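PDB 6E5F: lipoprotein LpqN from Mycobacterium tuberculosis, which takes part in building the mycobacterial cell envelope, binds a dodecyl trehaloside, and interacts with the periplasmic loop domains of the transporters MmpL3 and MmpL11. Local coordinates for residues Leu125-Gly130 with Ala195-Gln200; Pro149-Ser154 with Trp168-Ser173; Lys179-Ala184 with Asn202-Asp207. One frame throughout, in Å; residues are numbered along the deposited sequence. Where two conformers were deposited one is given.

Contact 1 (Leu125-Gly130 with Ala195-Gln200); sequences LSKLTG and AVFVLQ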
loop_
_atom_site.group_PDB
_atom_site.type_symbol
_atom_site.label_atom_id
_atom_site.label_comp_id
_atom_site.label_asym_id
_atom_site.label_seq_id
_atom_site.Cartn_x
_atom_site.Cartn_y
_atom_site.Cartn_z
ATOM N N LEU A 125 -2.075 2.677 7.359
ATOM C CA LEU A 125 -1.382 3.911 7.705
ATOM C C LEU A 125 -0.686 3.721 9.043
ATOM O O LEU A 125 -1.309 3.297 10.020
ATOM C CB LEU A 125 -2.342 5.097 7.764
ATOM C CG LEU A 125 -1.693 6.476 7.991
ATOM C CD1 LEU A 125 -0.707 6.805 6.873
ATOM C CD2 LEU A 125 -2.756 7.550 8.092
ATOM N N SER A 126 0.613 4.009 9.067
ATOM C CA SER A 126 1.429 3.885 10.261
ATOM C C SER A 126 2.092 5.222 10.553
ATOM O O SER A 126 2.363 6.010 9.639
ATOM C CB SER A 126 2.515 2.822 10.089
ATOM O OG SER A 126 1.959 1.576 9.699
ATOM N N LYS A 127 2.352 5.467 11.827
ATOM C CA LYS A 127 3.033 6.664 12.295
ATOM C C LYS A 127 4.383 6.226 12.836
ATOM O O LYS A 127 4.445 5.388 13.745
ATOM C CB LYS A 127 2.218 7.347 13.386
ATOM C CG LYS A 127 2.845 8.621 13.933
ATOM C CD LYS A 127 1.968 9.206 15.035
ATOM C CE LYS A 127 2.483 10.541 15.527
ATOM N NZ LYS A 127 1.611 11.087 16.606
ATOM N N LEU A 128 5.453 6.771 12.267
ATOM C CA LEU A 128 6.811 6.451 12.682
ATOM C C LEU A 128 7.423 7.675 13.344
ATOM O O LEU A 128 7.385 8.774 12.784
ATOM C CB LEU A 128 7.659 6.045 11.474
ATOM C CG LEU A 128 7.103 4.897 10.635
ATOM C CD1 LEU A 128 8.081 4.535 9.521
ATOM C CD2 LEU A 128 6.801 3.684 11.489
ATOM N N THR A 129 7.966 7.488 14.542
ATOM C CA THR A 129 8.658 8.552 15.253
ATOM C C THR A 129 10.016 8.043 15.705
ATOM O O THR A 129 10.257 6.837 15.796
ATOM C CB THR A 129 7.854 9.041 16.467
ATOM O OG1 THR A 129 7.528 7.929 17.306
ATOM C CG2 THR A 129 6.575 9.731 16.016
ATOM N N GLY A 130 10.907 8.986 15.987
ATOM C CA GLY A 130 12.231 8.649 16.463
ATOM C C GLY A 130 13.289 8.869 15.404
ATOM O O GLY A 130 13.281 9.887 14.704
ATOM N N ALA A 195 6.588 13.515 12.964
ATOM C CA ALA A 195 6.558 12.096 12.674
ATOM C C ALA A 195 6.703 11.908 11.173
ATOM O O ALA A 195 6.691 12.872 10.401
ATOM C CB ALA A 195 5.261 11.458 13.176
ATOM N N VAL A 196 6.861 10.659 10.767
ATOM C CA VAL A 196 6.782 10.277 9.364
ATOM C C VAL A 196 5.644 9.278 9.275
ATOM O O VAL A 196 5.734 8.171 9.815
ATOM C CB VAL A 196 8.096 9.682 8.847
ATOM C CG1 VAL A 196 7.935 9.211 7.423
ATOM C CG2 VAL A 196 9.209 10.719 8.926
ATOM N N PHE A 197 4.567 9.671 8.609
ATOM C CA PHE A 197 3.463 8.764 8.355
ATOM C C PHE A 197 3.748 7.999 7.072
ATOM O O PHE A 197 4.285 8.555 6.104
ATOM C CB PHE A 197 2.153 9.538 8.242
ATOM C CG PHE A 197 1.707 10.152 9.542
ATOM C CD1 PHE A 197 2.184 11.384 9.940
ATOM C CD2 PHE A 197 0.823 9.481 10.372
ATOM C CE1 PHE A 197 1.774 11.941 11.146
ATOM C CE2 PHE A 197 0.413 10.035 11.568
ATOM C CZ PHE A 197 0.892 11.264 11.951
ATOM N N VAL A 198 3.423 6.716 7.079
ATOM C CA VAL A 198 3.669 5.835 5.942
ATOM C C VAL A 198 2.338 5.209 5.550
ATOM O O VAL A 198 1.753 4.434 6.322
ATOM C CB VAL A 198 4.705 4.756 6.268
ATOM C CG1 VAL A 198 4.945 3.861 5.035
ATOM C CG2 VAL A 198 6.010 5.386 6.753
ATOM N N LEU A 199 1.864 5.544 4.358
ATOM C CA LEU A 199 0.664 4.950 3.792
ATOM C C LEU A 199 1.094 3.845 2.850
ATOM O O LEU A 199 1.976 4.054 2.014
ATOM C CB LEU A 199 -0.125 5.997 3.010
ATOM C CG LEU A 199 -1.329 5.503 2.206
ATOM C CD1 LEU A 199 -2.458 5.100 3.133
ATOM C CD2 LEU A 199 -1.783 6.567 1.213
ATOM N N GLN A 200 0.488 2.676 2.987
ATOM C CA GLN A 200 0.702 1.603 2.021
ATOM C C GLN A 200 -0.638 1.203 1.438
ATOM O O GLN A 200 -1.619 1.025 2.169
ATOM C CB GLN A 200 1.442 0.418 2.650
ATOM C CG GLN A 200 2.891 0.770 3.028
ATOM C CD GLN A 200 3.759 -0.436 3.312
ATOM O OE1 GLN A 200 3.434 -1.273 4.150
ATOM N NE2 GLN A 200 4.880 -0.532 2.605
HETATM O O HOH W 1 1.978 1.690 6.873
#
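K127 lays its aliphatic chain over one face of the F197 ring, a CH-pi contact in which CG stands 4.1 Å from the ring centroid and 29° off its normal. The two residues form a non-hydrogen-bonded pair in the antiparallel beta-sheet, consistent with the protein's Mog1p/PsbP family relationship, and their side chains run side by side in the same direction. With CG anti to the backbone N (chi1 -180°) and the chain extended beyond it, K127 continues past the ring, and its CE comes 3.8 Å from A195 CB. Beside F197 on the same face of the sheet, L125 CD1 packs against L199 CB at 4.0 Å and also lies against the F197 CB. The other face carries L128, S126, V196 and V198; there L128 CD1 meets V198 CG2 at 3.6 Å, while helix 61-66 touches L128 through I65. The backbones join through the S126-V198 and L128-V196 pairs, each closed by two N-H...O bonds. A water bridges the strands: it donates to V198 O at 2.8 Å and, in the conformer given, is hydrogen-bonded to S126 OG, which also has a weak bond to E72.

Contact 2 (Pro149-Ser154 with Trp168-Ser173); sequences PGFQGS and WQLGGS. With L6T (alpha-D-glucopyranosyl 6-O-dodecyl-alpha-D-glucopyranoside), chain B.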
loop_
_atom_site.group_PDB
_atom_site.type_symbol
_atom_site.label_atom_id
_atom_site.label_comp_id
_atom_site.label_asym_id
_atom_site.label_seq_id
_atom_site.Cartn_x
_atom_site.Cartn_y
_atom_site.Cartn_z
ATOM N N PRO A 149 6.498 -15.471 -2.007
ATOM C CA PRO A 149 6.878 -16.731 -2.666
ATOM C C PRO A 149 6.719 -16.649 -4.175
ATOM O O PRO A 149 5.628 -16.390 -4.690
ATOM C CB PRO A 149 5.910 -17.753 -2.058
ATOM C CG PRO A 149 5.466 -17.155 -0.778
ATOM C CD PRO A 149 5.436 -15.678 -1.005
ATOM N N GLY A 150 7.818 -16.881 -4.884
ATOM C CA GLY A 150 7.786 -16.862 -6.336
ATOM C C GLY A 150 7.408 -15.522 -6.922
ATOM O O GLY A 150 6.844 -15.469 -8.020
ATOM N N PHE A 151 7.695 -14.430 -6.221
ATOM C CA PHE A 151 7.397 -13.121 -6.777
ATOM C C PHE A 151 8.222 -12.891 -8.034
ATOM O O PHE A 151 9.401 -13.249 -8.102
ATOM C CB PHE A 151 7.691 -12.016 -5.766
ATOM C CG PHE A 151 7.425 -10.637 -6.299
ATOM C CD1 PHE A 151 6.135 -10.138 -6.355
ATOM C CD2 PHE A 151 8.464 -9.845 -6.759
ATOM C CE1 PHE A 151 5.884 -8.881 -6.856
ATOM C CE2 PHE A 151 8.219 -8.581 -7.256
ATOM C CZ PHE A 151 6.928 -8.098 -7.305
ATOM N N GLN A 152 7.587 -12.304 -9.040
ATOM C CA GLN A 152 8.255 -11.945 -10.283
ATOM C C GLN A 152 7.719 -10.588 -10.708
ATOM O O GLN A 152 6.508 -10.421 -10.871
ATOM C CB GLN A 152 8.011 -13.003 -11.363
ATOM C CG GLN A 152 6.548 -13.365 -11.570
ATOM C CD GLN A 152 6.349 -14.824 -11.939
ATOM O OE1 GLN A 152 5.767 -15.594 -11.172
ATOM N NE2 GLN A 152 6.827 -15.212 -13.116
ATOM N N GLY A 153 8.615 -9.621 -10.861
ATOM C CA GLY A 153 8.231 -8.284 -11.259
ATOM C C GLY A 153 9.307 -7.668 -12.124
ATOM O O GLY A 153 10.358 -8.263 -12.365
ATOM N N SER A 154 9.025 -6.458 -12.597
ATOM C CA SER A 154 9.972 -5.702 -13.412
ATOM C C SER A 154 10.845 -4.894 -12.461
ATOM O O SER A 154 10.522 -3.766 -12.085
ATOM C CB SER A 154 9.234 -4.818 -14.410
ATOM O OG SER A 154 8.527 -5.603 -15.355
ATOM N N TRP A 168 6.662 5.231 -3.711
ATOM C CA TRP A 168 7.305 4.155 -4.444
ATOM C C TRP A 168 6.230 3.138 -4.772
ATOM O O TRP A 168 5.380 2.835 -3.935
ATOM C CB TRP A 168 8.386 3.466 -3.606
ATOM C CG TRP A 168 9.249 2.617 -4.462
ATOM C CD1 TRP A 168 9.096 1.291 -4.729
ATOM C CD2 TRP A 168 10.384 3.058 -5.201
ATOM N NE1 TRP A 168 10.083 0.873 -5.600
ATOM C CE2 TRP A 168 10.885 1.940 -5.898
ATOM C CE3 TRP A 168 11.028 4.284 -5.328
ATOM C CZ2 TRP A 168 12.013 2.020 -6.720
ATOM C CZ3 TRP A 168 12.139 4.363 -6.149
ATOM C CH2 TRP A 168 12.619 3.237 -6.829
ATOM N N GLN A 169 6.264 2.601 -5.989
ATOM C CA GLN A 169 5.309 1.576 -6.364
ATOM C C GLN A 169 6.033 0.442 -7.058
ATOM O O GLN A 169 6.907 0.674 -7.899
ATOM C CB GLN A 169 4.202 2.124 -7.279
ATOM C CG GLN A 169 3.180 1.077 -7.701
ATOM C CD GLN A 169 1.912 1.690 -8.259
ATOM O OE1 GLN A 169 1.316 2.575 -7.648
ATOM N NE2 GLN A 169 1.487 1.214 -9.424
ATOM N N LEU A 170 5.675 -0.779 -6.694
ATOM C CA LEU A 170 6.100 -1.930 -7.472
ATOM C C LEU A 170 4.963 -2.929 -7.534
ATOM O O LEU A 170 4.112 -3.009 -6.639
ATOM C CB LEU A 170 7.377 -2.571 -6.929
ATOM C CG LEU A 170 7.247 -3.524 -5.754
ATOM C CD1 LEU A 170 8.516 -4.373 -5.619
ATOM C CD2 LEU A 170 6.949 -2.770 -4.472
ATOM N N GLY A 171 4.944 -3.675 -8.627
ATOM C CA GLY A 171 3.943 -4.691 -8.838
ATOM C C GLY A 171 4.538 -5.880 -9.558
ATOM O O GLY A 171 5.637 -5.813 -10.111
ATOM N N GLY A 172 3.793 -6.967 -9.522
ATOM C CA GLY A 172 4.208 -8.168 -10.217
ATOM C C GLY A 172 3.222 -9.274 -9.960
ATOM O O GLY A 172 2.046 -9.031 -9.677
ATOM N N SER A 173 3.709 -10.503 -10.087
ATOM C CA SER A 173 2.894 -11.684 -9.878
ATOM C C SER A 173 3.570 -12.585 -8.861
ATOM O O SER A 173 4.791 -12.560 -8.697
ATOM C CB SER A 173 2.702 -12.465 -11.179
ATOM O OG SER A 173 2.031 -11.680 -12.148
HETATM C C1 L6T B . 5.910 -9.621 -14.219
HETATM C C2 L6T B . 5.050 -10.852 -13.987
HETATM C C3 L6T B . 3.788 -10.751 -14.812
HETATM C C4 L6T B . 3.062 -9.474 -14.435
HETATM C C5 L6T B . 3.987 -8.294 -14.717
HETATM C C6 L6T B . 3.260 -6.946 -14.439
HETATM C CAA L6T B . 7.353 -8.574 -15.722
HETATM C CAO L6T B . 9.025 -10.275 -15.636
HETATM C CAP L6T B . 10.261 -10.742 -14.863
HETATM C CAR L6T B . 9.385 -10.048 -17.095
HETATM C CAT L6T B . 8.143 -9.591 -17.835
HETATM C CAV L6T B . 7.651 -8.313 -17.190
HETATM C CAX L6T B . 2.429 -5.830 -12.560
HETATM C CAY L6T B . 0.975 -5.328 -12.799
HETATM C CAZ L6T B . 0.719 -4.530 -11.522
HETATM C CBA L6T B . -0.476 -3.618 -11.801
HETATM C CBB L6T B . -1.049 -3.492 -10.384
HETATM C CBC L6T B . -1.552 -2.087 -10.222
HETATM C CBD L6T B . -2.007 -1.929 -8.730
HETATM C CBE L6T B . -1.951 -0.449 -8.445
HETATM C CBF L6T B . -0.804 -0.067 -7.439
HETATM C CBG L6T B . -1.236 -0.412 -5.999
HETATM C CBH L6T B . -2.511 0.317 -5.623
HETATM C CBI L6T B . -2.547 1.787 -6.058
HETATM O O1 L6T B . 6.317 -9.562 -15.595
HETATM O O2 L6T B . 5.777 -12.022 -14.376
HETATM O O3 L6T B . 2.952 -11.886 -14.561
HETATM O O4 L6T B . 1.873 -9.369 -15.217
HETATM O O5 L6T B . 5.167 -8.421 -13.890
HETATM O O6 L6T B . 2.681 -7.100 -13.174
HETATM O OAN L6T B . 8.545 -9.045 -15.057
HETATM O OAQ L6T B . 11.242 -9.704 -14.856
HETATM O OAS L6T B . 9.868 -11.268 -17.675
HETATM O OAU L6T B . 8.456 -9.349 -19.214
HETATM O OAW L6T B . 6.459 -7.866 -17.850
HETATM O O HOH W 2 6.296 -6.163 -12.816
#
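Q152 and S173 pair through their backbones, Q152 N donating to S173 O at 2.8 Å and S173 N returning a bond to Q152 O at 2.9 Å. S173 O also receives a CA-H...O contact from F151. G172 has a backbone bond with V183. Several other polar groups hold the trehalose glycolipid. S173 OG, anti to its carbonyl carbon (chi1 -61°), is hydrogen-bonded to O3 of the ligand at 2.6 Å, where either oxygen could donate, and G153 O accepts from ligand OAQ at 3.0 Å. One water ties both segments to the sugar: it accepts from S154 N and donates to G171 O and to ligand O5, the last at 2.7 Å. In the conformer given, S154 OG makes a weak bond to ligand OAN. G172 CA lies 3.3 Å from Q152 O, and G171 C 3.7 Å from ligand CAX. With CG anti to the backbone N (chi1 179°), the F151 ring passes G172, its CE1 3.8 Å from G172 CA. This sugar-binding end of the hairpin 152-162/165-176 is flanked by strand 179-192, whose V183 touches F151, and by helix 143-146, whose L145 meets F151 and L170.

Contact 3 (Lys179-Ala184 with Asn202-Asp207); sequences KLRTVA and NADALD. With L6T (alpha-D-glucopyranosyl 6-O-dodecyl-alpha-D-glucopyranoside), chain B.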
loop_
_atom_site.group_PDB
_atom_site.type_symbol
_atom_site.label_atom_id
_atom_site.label_comp_id
_atom_site.label_asym_id
_atom_site.label_seq_id
_atom_site.Cartn_x
_atom_site.Cartn_y
_atom_site.Cartn_z
ATOM N N LYS A 179 -2.026 -20.775 -7.740
ATOM C CA LYS A 179 -2.741 -19.824 -8.577
ATOM C C LYS A 179 -1.913 -18.559 -8.695
ATOM O O LYS A 179 -1.410 -18.048 -7.692
ATOM C CB LYS A 179 -4.104 -19.488 -7.977
ATOM C CG LYS A 179 -4.935 -20.718 -7.669
ATOM C CD LYS A 179 -6.214 -20.357 -6.946
ATOM C CE LYS A 179 -6.940 -21.604 -6.470
ATOM N NZ LYS A 179 -8.319 -21.687 -7.015
ATOM N N LEU A 180 -1.775 -18.058 -9.916
ATOM C CA LEU A 180 -1.028 -16.830 -10.142
ATOM C C LEU A 180 -1.878 -15.641 -9.714
ATOM O O LEU A 180 -3.055 -15.549 -10.071
ATOM C CB LEU A 180 -0.651 -16.708 -11.615
ATOM C CG LEU A 180 0.453 -15.700 -11.935
ATOM C CD1 LEU A 180 1.760 -16.089 -11.254
ATOM C CD2 LEU A 180 0.645 -15.573 -13.437
ATOM N N ARG A 181 -1.278 -14.739 -8.950
ATOM C CA ARG A 181 -1.956 -13.549 -8.461
ATOM C C ARG A 181 -1.151 -12.321 -8.840
ATOM O O ARG A 181 0.082 -12.350 -8.819
ATOM C CB ARG A 181 -2.113 -13.582 -6.932
ATOM C CG ARG A 181 -2.756 -14.854 -6.395
ATOM C CD ARG A 181 -3.110 -14.714 -4.920
ATOM N NE ARG A 181 -4.152 -13.706 -4.724
ATOM C CZ ARG A 181 -5.457 -13.958 -4.787
ATOM N NH1 ARG A 181 -5.894 -15.188 -5.024
ATOM N NH2 ARG A 181 -6.325 -12.975 -4.613
ATOM N N THR A 182 -1.850 -11.245 -9.183
ATOM C CA THR A 182 -1.221 -9.945 -9.379
ATOM C C THR A 182 -1.232 -9.195 -8.054
ATOM O O THR A 182 -2.268 -9.110 -7.385
ATOM C CB THR A 182 -1.970 -9.152 -10.445
ATOM O OG1 THR A 182 -1.855 -9.837 -11.703
ATOM C CG2 THR A 182 -1.404 -7.753 -10.583
ATOM N N VAL A 183 -0.074 -8.674 -7.669
ATOM C CA VAL A 183 0.080 -7.950 -6.416
ATOM C C VAL A 183 0.857 -6.675 -6.695
ATOM O O VAL A 183 1.737 -6.631 -7.556
ATOM C CB VAL A 183 0.794 -8.812 -5.353
ATOM C CG1 VAL A 183 2.235 -9.109 -5.767
ATOM C CG2 VAL A 183 0.748 -8.128 -4.005
ATOM N N ALA A 184 0.528 -5.629 -5.950
ATOM C CA ALA A 184 1.273 -4.395 -6.079
ATOM C C ALA A 184 1.140 -3.630 -4.781
ATOM O O ALA A 184 0.183 -3.810 -4.019
ATOM C CB ALA A 184 0.762 -3.538 -7.229
ATOM N N ASN A 202 -2.127 -1.776 -0.784
ATOM C CA ASN A 202 -1.798 -3.152 -1.156
ATOM C C ASN A 202 -2.896 -3.668 -2.076
ATOM O O ASN A 202 -4.027 -3.886 -1.631
ATOM C CB ASN A 202 -1.716 -4.019 0.100
ATOM C CG ASN A 202 -0.557 -3.644 1.004
ATOM O OD1 ASN A 202 0.465 -3.154 0.544
ATOM N ND2 ASN A 202 -0.710 -3.881 2.299
ATOM N N ALA A 203 -2.561 -3.876 -3.346
ATOM C CA ALA A 203 -3.512 -4.389 -4.326
ATOM C C ALA A 203 -3.273 -5.876 -4.556
ATOM O O ALA A 203 -2.125 -6.323 -4.612
ATOM C CB ALA A 203 -3.362 -3.635 -5.648
ATOM N N ASP A 204 -4.360 -6.635 -4.676
ATOM C CA ASP A 204 -4.249 -8.066 -4.925
ATOM C C ASP A 204 -5.452 -8.542 -5.721
ATOM O O ASP A 204 -6.589 -8.165 -5.435
ATOM C CB ASP A 204 -4.159 -8.831 -3.601
ATOM C CG ASP A 204 -4.397 -10.320 -3.766
ATOM O OD1 ASP A 204 -3.490 -11.023 -4.253
ATOM O OD2 ASP A 204 -5.499 -10.789 -3.410
ATOM N N ALA A 205 -5.190 -9.371 -6.727
ATOM C CA ALA A 205 -6.262 -9.986 -7.500
ATOM C C ALA A 205 -5.721 -11.231 -8.182
ATOM O O ALA A 205 -4.511 -11.397 -8.349
ATOM C CB ALA A 205 -6.826 -9.018 -8.546
ATOM N N LEU A 206 -6.640 -12.110 -8.567
ATOM C CA LEU A 206 -6.263 -13.215 -9.436
ATOM C C LEU A 206 -5.732 -12.670 -10.756
ATOM O O LEU A 206 -6.145 -11.607 -11.225
ATOM C CB LEU A 206 -7.470 -14.115 -9.690
ATOM C CG LEU A 206 -7.954 -14.920 -8.479
ATOM C CD1 LEU A 206 -9.363 -15.440 -8.706
ATOM C CD2 LEU A 206 -7.000 -16.071 -8.183
ATOM N N ASP A 207 -4.793 -13.416 -11.350
ATOM C CA ASP A 207 -4.134 -12.984 -12.578
ATOM C C ASP A 207 -5.128 -12.509 -13.632
ATOM O O ASP A 207 -4.905 -11.487 -14.289
ATOM C CB ASP A 207 -3.294 -14.136 -13.134
ATOM C CG ASP A 207 -2.631 -13.793 -14.456
ATOM O OD1 ASP A 207 -1.719 -12.940 -14.448
ATOM O OD2 ASP A 207 -3.026 -14.374 -15.491
HETATM C C1 L6T B . 5.910 -9.621 -14.219
HETATM C C2 L6T B . 5.050 -10.852 -13.987
HETATM C C3 L6T B . 3.788 -10.751 -14.812
HETATM C C4 L6T B . 3.062 -9.474 -14.435
HETATM C C5 L6T B . 3.987 -8.294 -14.717
HETATM C C6 L6T B . 3.260 -6.946 -14.439
HETATM C CAA L6T B . 7.353 -8.574 -15.722
HETATM C CAO L6T B . 9.025 -10.275 -15.636
HETATM C CAP L6T B . 10.261 -10.742 -14.863
HETATM C CAR L6T B . 9.385 -10.048 -17.095
HETATM C CAT L6T B . 8.143 -9.591 -17.835
HETATM C CAV L6T B . 7.651 -8.313 -17.190
HETATM C CAX L6T B . 2.429 -5.830 -12.560
HETATM C CAY L6T B . 0.975 -5.328 -12.799
HETATM C CAZ L6T B . 0.719 -4.530 -11.522
HETATM C CBA L6T B . -0.476 -3.618 -11.801
HETATM C CBB L6T B . -1.049 -3.492 -10.384
HETATM C CBC L6T B . -1.552 -2.087 -10.222
HETATM C CBD L6T B . -2.007 -1.929 -8.730
HETATM C CBE L6T B . -1.951 -0.449 -8.445
HETATM C CBF L6T B . -0.804 -0.067 -7.439
HETATM C CBG L6T B . -1.236 -0.412 -5.999
HETATM C CBH L6T B . -2.511 0.317 -5.623
HETATM C CBI L6T B . -2.547 1.787 -6.058
HETATM O O1 L6T B . 6.317 -9.562 -15.595
HETATM O O2 L6T B . 5.777 -12.022 -14.376
HETATM O O3 L6T B . 2.952 -11.886 -14.561
HETATM O O4 L6T B . 1.873 -9.369 -15.217
HETATM O O5 L6T B . 5.167 -8.421 -13.890
HETATM O O6 L6T B . 2.681 -7.100 -13.174
HETATM O OAN L6T B . 8.545 -9.045 -15.057
HETATM O OAQ L6T B . 11.242 -9.704 -14.856
HETATM O OAS L6T B . 9.868 -11.268 -17.675
HETATM O OAU L6T B . 8.456 -9.349 -19.214
HETATM O OAW L6T B . 6.459 -7.866 -17.850
HETATM O O HOH W 3 -0.548 -12.232 -12.201
#
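The R181 guanidinium has the backbone of A205 and L206 over one face, with L206 N 4.0 Å above the plane toward the rim, and the D204 carboxylate at its edge. The two flat groups are nearly coplanar, 22° apart, and R181 grips the acid side-on in a bidentate salt bridge. NE donates to the syn lone pair of D204 OD1 at 2.8 Å, almost straight at 175° and in the guanidinium plane; NH2 reaches D204 OD2 at 2.6 Å, on the syn side but tilted out of both planes. With CG anti to the backbone N (chi1 165°), D204 presents its carboxylate to R181. L206 CD2 lies 3.5 Å from R181 NH1, which forms a second salt bridge, to D117; the guanidinium charge is thus shared by two carboxylates, which probably remain ionised. Along the backbones, the T182-A205 and A184-A203 pairs each close with two bonds, and D207 N extends the pairing to L180 O. T182 OG1, hydrogen-bonded to T210, shares a water with D207 OD1. On the face carrying T182, A184 and A203, methyl groups meet the ligand's dodecyl chain: A184 CB is 3.5 Å, and A203 CB 3.8 Å, from CBD. Helix 210-223 touches T182, A203 and A205 through L213. The arrangement is an antiparallel beta-hairpin whose small residues line the alkyl-chain part of a glycolipid pocket.

In the fold
All three contacts lie in one curved antiparallel sheet. Contacts 2 and 3 are neighbours, their centres 10 Å apart, joined where strands 165-176 and 179-192 run side by side, and both touch the ligand: contact 2 chiefly at the sugars, contact 3 along the dodecyl chain. Contact 1 lies on the other side of the chain's centre, about 23 Å from contact 2 and 25 Å from contact 3 between centres. Along the chain, contact 2 closes before contact 3 opens, and both hairpins start between the two segments of contact 1. Strand 195-206, the second arm of the contact 3 hairpin, also pairs with strand 120-130, so one strand runs from the ligand site to contact 1.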